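Local coordinates for exported protein (PDB 4JX0) that is of unknown function but binds magnesium and joins a BT_3987-like N-terminal domain to a second β-sandwich domain probably of the F5/8 type C family, at residues N54-T59 with I174-I179; M254-R259 with V274-S279. All blocks are in the same frame, centred on the assembly; numbering follows the deposited sequence.

Contact 1: residues N54-T59 with I174-I179; sequences NDLVNT and IRLDNI
L56 spreads its forked side chain over I174 and L176. One methyl, CD2, meets I174 CG2 at 3.9 Å, the two side chains crossing at about a right angle, while CD1 packs obliquely against L176 CD2 at 3.8 Å. L176 CB points away from 54-59, but chi1 (-46°) puts CG beside the backbone N, anti to the carbonyl carbon, and from there the CD2 branch meets L56. The backbones join through a nearly straight hydrogen bond of 2.8 Å from R175 N to N54 O, an oxygen that I174 CA also approaches.

The 54-59 turn is braced by its own side chains. N54 OD1 accepts from L56 N, and ND2 of the same amide gives a hydrogen bond to T59 OG1, 2.7 Å away in the amide plane. D55 OD1 receives N58 N at 2.8 Å. The D177 carboxylate, 5.6 Å from that of D55 (OD2 to OD2), forms a salt bridge with K289, which probably eases any repulsion. An Asx turn thus shapes the loop between strands 47-54 and 59-61, beside a parallel N54-I174 bridge where strand 165-174 ends, in a sheet consistent with the family's E-set clan.

Contact 2: residues M254-R259 with V274-S279; sequences MLKSCR and VFDRKS
The R277 guanidinium turns its edge to L255: NE and NH2 both grip L255 O side-on, each at 2.9 Å, with the oxygen only 1° out of the guanidinium plane. This grip lies at the end of a β hairpin of strands 255-263 and 269-276, whose segments 255-259 and 274-276 run antiparallel, at 173°. Selenomethionine M254 crosses the arginine at about a right angle and comes to NH2 obliquely through CG, while R277 NH1 forms a salt bridge with D281, so that L255 O and the D281 carboxylate fix the group from NE and NH2 and from NH1. In the other flat group, the F275 ring, R277 N lies over the centre of one face, 4.3 Å above the plane, and K256 O approaches CD2 and CE2 obliquely.

C258 and F275 form a hydrogen-bonded pair, through C258 N to F275 O and F275 N to C258 O. S257 with D276 and R259 with V274 are non-hydrogen-bonded pairs, their side chains on the face opposite to C258 and F275. At K256 and S257, which both face M303 of strand 296-304, the sheet carries a classic β bulge.

The K256 side chain starts away from 274-279 and then folds back, bent at chi2 and again at chi4, the latter placing NZ. NZ forms a salt bridge with D276 OD1 at 2.7 Å, on the syn side but 30° out of the carboxylate plane, and also donates to R277 O. The ammonium therefore ties a side chain and a backbone oxygen just where strand 269-276 ends, and R277 N extends the pairing there with a hydrogen bond to K256 O. The F275 side chain touches I286 of strand 283-294, and C258 SG lies 4.1 Å from F275 CB.

Overall arrangement
Along the chain the two contacts come in series, contact 1 closing at 179 before contact 2 opens at 254, and their centres lie 18 Å apart. Contact 1 sits at the end of the large mixed sheet of the N-terminal domain, where strand 165-174 passes into the linker; contact 2 pairs the strands at one edge of a five-stranded antiparallel sheet in the second domain, 269-276 outermost and 255-263 next to it. They meet directly: R175 NH1 packs on V274 CG2 and I179 CG2 on F275 CA, at 3.4 and 3.7 Å. Backbone hydrogen bonds of L176 with N271 and N178 with H272 further tie the 174-179 linker to strand 269-276, joining the two domains.

Contact 1: residues N54-T59 with I174-I179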
loop_
_atom_site.group_PDB
_atom_site.type_symbol
_atom_site.label_atom_id
_atom_site.label_comp_id
_atom_site.label_asym_id
_atom_site.label_seq_id
_atom_site.Cartn_x
_atom_site.Cartn_y
_atom_site.Cartn_z
ATOM N N ASN A 54 5.925 -7.104 6.489
ATOM C CA ASN A 54 6.466 -8.004 7.495
ATOM C C ASN A 54 7.404 -7.217 8.397
ATOM O O ASN A 54 8.183 -6.398 7.917
ATOM C CB ASN A 54 7.186 -9.175 6.843
ATOM C CG ASN A 54 7.488 -10.311 7.794
ATOM O OD1 ASN A 54 8.476 -10.288 8.526
ATOM N ND2 ASN A 54 6.623 -11.316 7.843
ATOM N N ASP A 55 7.319 -7.467 9.706
ATOM C CA ASP A 55 8.129 -6.787 10.709
ATOM C C ASP A 55 9.153 -7.748 11.313
ATOM O O ASP A 55 9.554 -7.564 12.457
ATOM C CB ASP A 55 7.204 -6.223 11.795
ATOM C CG ASP A 55 6.336 -7.236 12.537
ATOM O OD1 ASP A 55 6.377 -8.431 12.176
ATOM O OD2 ASP A 55 5.577 -6.820 13.446
ATOM N N LEU A 56 9.557 -8.781 10.539
ATOM C CA LEU A 56 10.459 -9.853 10.948
ATOM C C LEU A 56 9.813 -10.777 12.013
ATOM O O LEU A 56 10.513 -11.607 12.592
ATOM C CB LEU A 56 11.812 -9.312 11.437
ATOM C CG LEU A 56 12.473 -8.267 10.539
ATOM C CD1 LEU A 56 13.808 -7.871 11.088
ATOM C CD2 LEU A 56 12.629 -8.773 9.117
ATOM N N VAL A 57 8.481 -10.684 12.212
ATOM C CA VAL A 57 7.738 -11.520 13.159
ATOM C C VAL A 57 6.456 -12.017 12.473
ATOM O O VAL A 57 6.268 -13.224 12.359
ATOM C CB VAL A 57 7.418 -10.789 14.497
ATOM C CG1 VAL A 57 6.871 -11.763 15.535
ATOM C CG2 VAL A 57 8.644 -10.068 15.044
ATOM N N ASN A 58 5.577 -11.091 12.036
ATOM C CA ASN A 58 4.315 -11.414 11.373
ATOM C C ASN A 58 4.058 -10.547 10.142
ATOM O O ASN A 58 4.379 -9.354 10.141
ATOM C CB ASN A 58 3.144 -11.214 12.337
ATOM C CG ASN A 58 3.166 -12.116 13.534
ATOM O OD1 ASN A 58 2.980 -13.332 13.423
ATOM N ND2 ASN A 58 3.357 -11.551 14.712
ATOM N N THR A 59 3.387 -11.138 9.135
ATOM C CA THR A 59 2.957 -10.444 7.928
ATOM C C THR A 59 1.584 -9.837 8.206
ATOM O O THR A 59 0.746 -10.461 8.859
ATOM C CB THR A 59 2.955 -11.393 6.728
ATOM O OG1 THR A 59 4.302 -11.782 6.490
ATOM C CG2 THR A 59 2.363 -10.766 5.457
ATOM N N ILE A 174 9.511 -5.600 3.770
ATOM C CA ILE A 174 9.821 -5.492 5.200
ATOM C C ILE A 174 9.620 -4.049 5.722
ATOM O O ILE A 174 10.104 -3.075 5.135
ATOM C CB ILE A 174 11.255 -5.998 5.536
ATOM C CG1 ILE A 174 11.343 -7.527 5.334
ATOM C CG2 ILE A 174 11.651 -5.640 6.986
ATOM C CD1 ILE A 174 12.757 -8.015 5.094
ATOM N N ARG A 175 8.946 -3.955 6.874
ATOM C CA ARG A 175 8.723 -2.700 7.586
ATOM C C ARG A 175 8.584 -3.001 9.073
ATOM O O ARG A 175 7.625 -3.658 9.495
ATOM C CB ARG A 175 7.485 -1.949 7.079
ATOM C CG ARG A 175 7.267 -0.608 7.788
ATOM C CD ARG A 175 6.188 0.227 7.138
ATOM N NE ARG A 175 4.861 -0.064 7.690
ATOM C CZ ARG A 175 3.713 0.337 7.156
ATOM N NH1 ARG A 175 3.704 1.052 6.034
ATOM N NH2 ARG A 175 2.557 0.022 7.738
ATOM N N LEU A 176 9.491 -2.466 9.872
ATOM C CA LEU A 176 9.443 -2.676 11.313
ATOM C C LEU A 176 8.382 -1.760 11.915
ATOM O O LEU A 176 8.001 -0.768 11.296
ATOM C CB LEU A 176 10.815 -2.407 11.944
ATOM C CG LEU A 176 12.043 -3.015 11.240
ATOM C CD1 LEU A 176 13.307 -2.554 11.895
ATOM C CD2 LEU A 176 11.964 -4.534 11.221
ATOM N N ASP A 177 7.878 -2.097 13.091
ATOM C CA ASP A 177 6.913 -1.259 13.805
ATOM C C ASP A 177 7.734 -0.632 14.896
ATOM O O ASP A 177 7.611 -1.011 16.068
ATOM C CB ASP A 177 5.722 -2.092 14.325
ATOM C CG ASP A 177 4.731 -1.382 15.219
ATOM O OD1 ASP A 177 4.626 -0.134 15.118
ATOM O OD2 ASP A 177 4.066 -2.072 16.043
ATOM N N ASN A 178 8.669 0.255 14.489
ATOM C CA ASN A 178 9.613 0.884 15.406
ATOM C C ASN A 178 9.527 2.405 15.395
ATOM O O ASN A 178 10.485 3.038 15.815
ATOM C CB ASN A 178 11.038 0.448 15.055
ATOM C CG ASN A 178 12.034 0.720 16.142
ATOM O OD1 ASN A 178 11.792 0.421 17.310
ATOM N ND2 ASN A 178 13.151 1.341 15.799
ATOM N N ILE A 179 8.392 3.001 14.982
ATOM C CA ILE A 179 8.225 4.452 14.993
ATOM C C ILE A 179 7.005 4.787 15.848
ATOM O O ILE A 179 5.902 4.323 15.550
ATOM C CB ILE A 179 8.121 5.031 13.557
ATOM C CG1 ILE A 179 9.449 4.847 12.768
ATOM C CG2 ILE A 179 7.700 6.497 13.578
ATOM C CD1 ILE A 179 10.652 5.647 13.237
#

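Contact 2: residues M254-R259 with V274-S279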
loop_
_atom_site.group_PDB
_atom_site.type_symbol
_atom_site.label_atom_id
_atom_site.label_comp_id
_atom_site.label_asym_id
_atom_site.label_seq_id
_atom_site.Cartn_x
_atom_site.Cartn_y
_atom_site.Cartn_z
HETATM N N MSE A 254 2.422 21.625 7.306
HETATM C CA MSE A 254 2.653 21.090 8.649
HETATM C C MSE A 254 2.807 19.586 8.527
HETATM O O MSE A 254 1.835 18.925 8.177
HETATM C CB MSE A 254 1.468 21.450 9.573
HETATM C CG MSE A 254 1.506 20.763 10.942
HETATM SE SE MSE A 254 0.120 21.360 12.149
HETATM C CE MSE A 254 -1.321 20.756 11.347
ATOM N N LEU A 255 3.991 19.043 8.807
ATOM C CA LEU A 255 4.244 17.601 8.717
ATOM C C LEU A 255 3.262 16.780 9.556
ATOM O O LEU A 255 3.161 16.997 10.763
ATOM C CB LEU A 255 5.688 17.288 9.179
ATOM C CG LEU A 255 6.100 15.818 9.299
ATOM C CD1 LEU A 255 5.931 15.091 7.975
ATOM C CD2 LEU A 255 7.533 15.709 9.762
ATOM N N LYS A 256 2.551 15.840 8.903
ATOM C CA LYS A 256 1.641 14.899 9.556
ATOM C C LYS A 256 2.260 13.533 9.596
ATOM O O LYS A 256 2.370 12.942 10.673
ATOM C CB LYS A 256 0.300 14.808 8.821
ATOM C CG LYS A 256 -0.774 14.081 9.647
ATOM C CD LYS A 256 -1.635 13.152 8.833
ATOM C CE LYS A 256 -2.868 12.718 9.585
ATOM N NZ LYS A 256 -2.559 12.030 10.866
ATOM N N SER A 257 2.625 13.005 8.407
ATOM C CA SER A 257 3.175 11.661 8.281
ATOM C C SER A 257 4.345 11.572 7.329
ATOM O O SER A 257 4.477 12.398 6.435
ATOM C CB SER A 257 2.090 10.708 7.786
ATOM O OG SER A 257 1.635 11.068 6.494
ATOM N N CYS A 258 5.169 10.529 7.511
ATOM C CA CYS A 258 6.299 10.200 6.637
ATOM C C CYS A 258 6.841 8.799 6.961
ATOM O O CYS A 258 6.605 8.262 8.044
ATOM C CB CYS A 258 7.402 11.247 6.734
ATOM S SG CYS A 258 8.231 11.307 8.336
ATOM N N ARG A 259 7.581 8.234 6.011
ATOM C CA ARG A 259 8.231 6.925 6.098
ATOM C C ARG A 259 9.655 7.142 6.586
ATOM O O ARG A 259 10.361 7.952 5.988
ATOM C CB ARG A 259 8.217 6.302 4.709
ATOM C CG ARG A 259 8.664 4.847 4.607
ATOM C CD ARG A 259 8.999 4.524 3.164
ATOM N NE ARG A 259 7.894 4.913 2.275
ATOM C CZ ARG A 259 8.011 5.432 1.050
ATOM N NH1 ARG A 259 9.209 5.623 0.507
ATOM N NH2 ARG A 259 6.928 5.746 0.349
ATOM N N VAL A 274 6.135 3.970 9.810
ATOM C CA VAL A 274 5.530 5.194 9.334
ATOM C C VAL A 274 5.216 6.091 10.524
ATOM O O VAL A 274 4.525 5.671 11.463
ATOM C CB VAL A 274 4.255 4.908 8.501
ATOM C CG1 VAL A 274 3.575 6.208 8.061
ATOM C CG2 VAL A 274 4.579 4.031 7.292
ATOM N N PHE A 275 5.707 7.337 10.471
ATOM C CA PHE A 275 5.343 8.351 11.444
ATOM C C PHE A 275 4.026 8.899 10.948
ATOM O O PHE A 275 3.898 9.093 9.747
ATOM C CB PHE A 275 6.412 9.440 11.540
ATOM C CG PHE A 275 6.015 10.587 12.443
ATOM C CD1 PHE A 275 5.989 10.433 13.820
ATOM C CD2 PHE A 275 5.709 11.833 11.915
ATOM C CE1 PHE A 275 5.671 11.502 14.650
ATOM C CE2 PHE A 275 5.382 12.896 12.751
ATOM C CZ PHE A 275 5.369 12.722 14.111
ATOM N N ASP A 276 3.024 9.037 11.815
ATOM C CA ASP A 276 1.705 9.558 11.432
ATOM C C ASP A 276 1.045 10.123 12.681
ATOM O O ASP A 276 0.310 9.408 13.372
ATOM C CB ASP A 276 0.852 8.456 10.766
ATOM C CG ASP A 276 -0.543 8.873 10.314
ATOM O OD1 ASP A 276 -0.783 10.090 10.159
ATOM O OD2 ASP A 276 -1.388 7.976 10.080
ATOM N N ARG A 277 1.370 11.387 13.014
ATOM C CA ARG A 277 0.871 12.002 14.242
ATOM C C ARG A 277 -0.553 12.513 14.089
ATOM O O ARG A 277 -1.052 12.703 12.976
ATOM C CB ARG A 277 1.781 13.124 14.757
ATOM C CG ARG A 277 2.029 14.280 13.801
ATOM C CD ARG A 277 2.617 15.473 14.524
ATOM N NE ARG A 277 2.886 16.570 13.596
ATOM C CZ ARG A 277 3.149 17.825 13.942
ATOM N NH1 ARG A 277 3.169 18.182 15.221
ATOM N NH2 ARG A 277 3.388 18.737 13.012
ATOM N N LYS A 278 -1.209 12.688 15.240
ATOM C CA LYS A 278 -2.578 13.166 15.362
ATOM C C LYS A 278 -2.634 14.538 16.067
ATOM O O LYS A 278 -3.703 15.114 16.152
ATOM C CB LYS A 278 -3.396 12.119 16.145
ATOM C CG LYS A 278 -3.816 10.904 15.299
ATOM C CD LYS A 278 -3.506 9.564 15.974
ATOM C CE LYS A 278 -2.041 9.176 15.873
ATOM N NZ LYS A 278 -1.662 8.142 16.878
ATOM N N SER A 279 -1.501 15.072 16.556
ATOM C CA SER A 279 -1.447 16.369 17.233
ATOM C C SER A 279 -0.958 17.453 16.259
ATOM O O SER A 279 0.106 17.296 15.667
ATOM C CB SER A 279 -0.517 16.275 18.439
ATOM O OG SER A 279 -0.337 17.536 19.060
#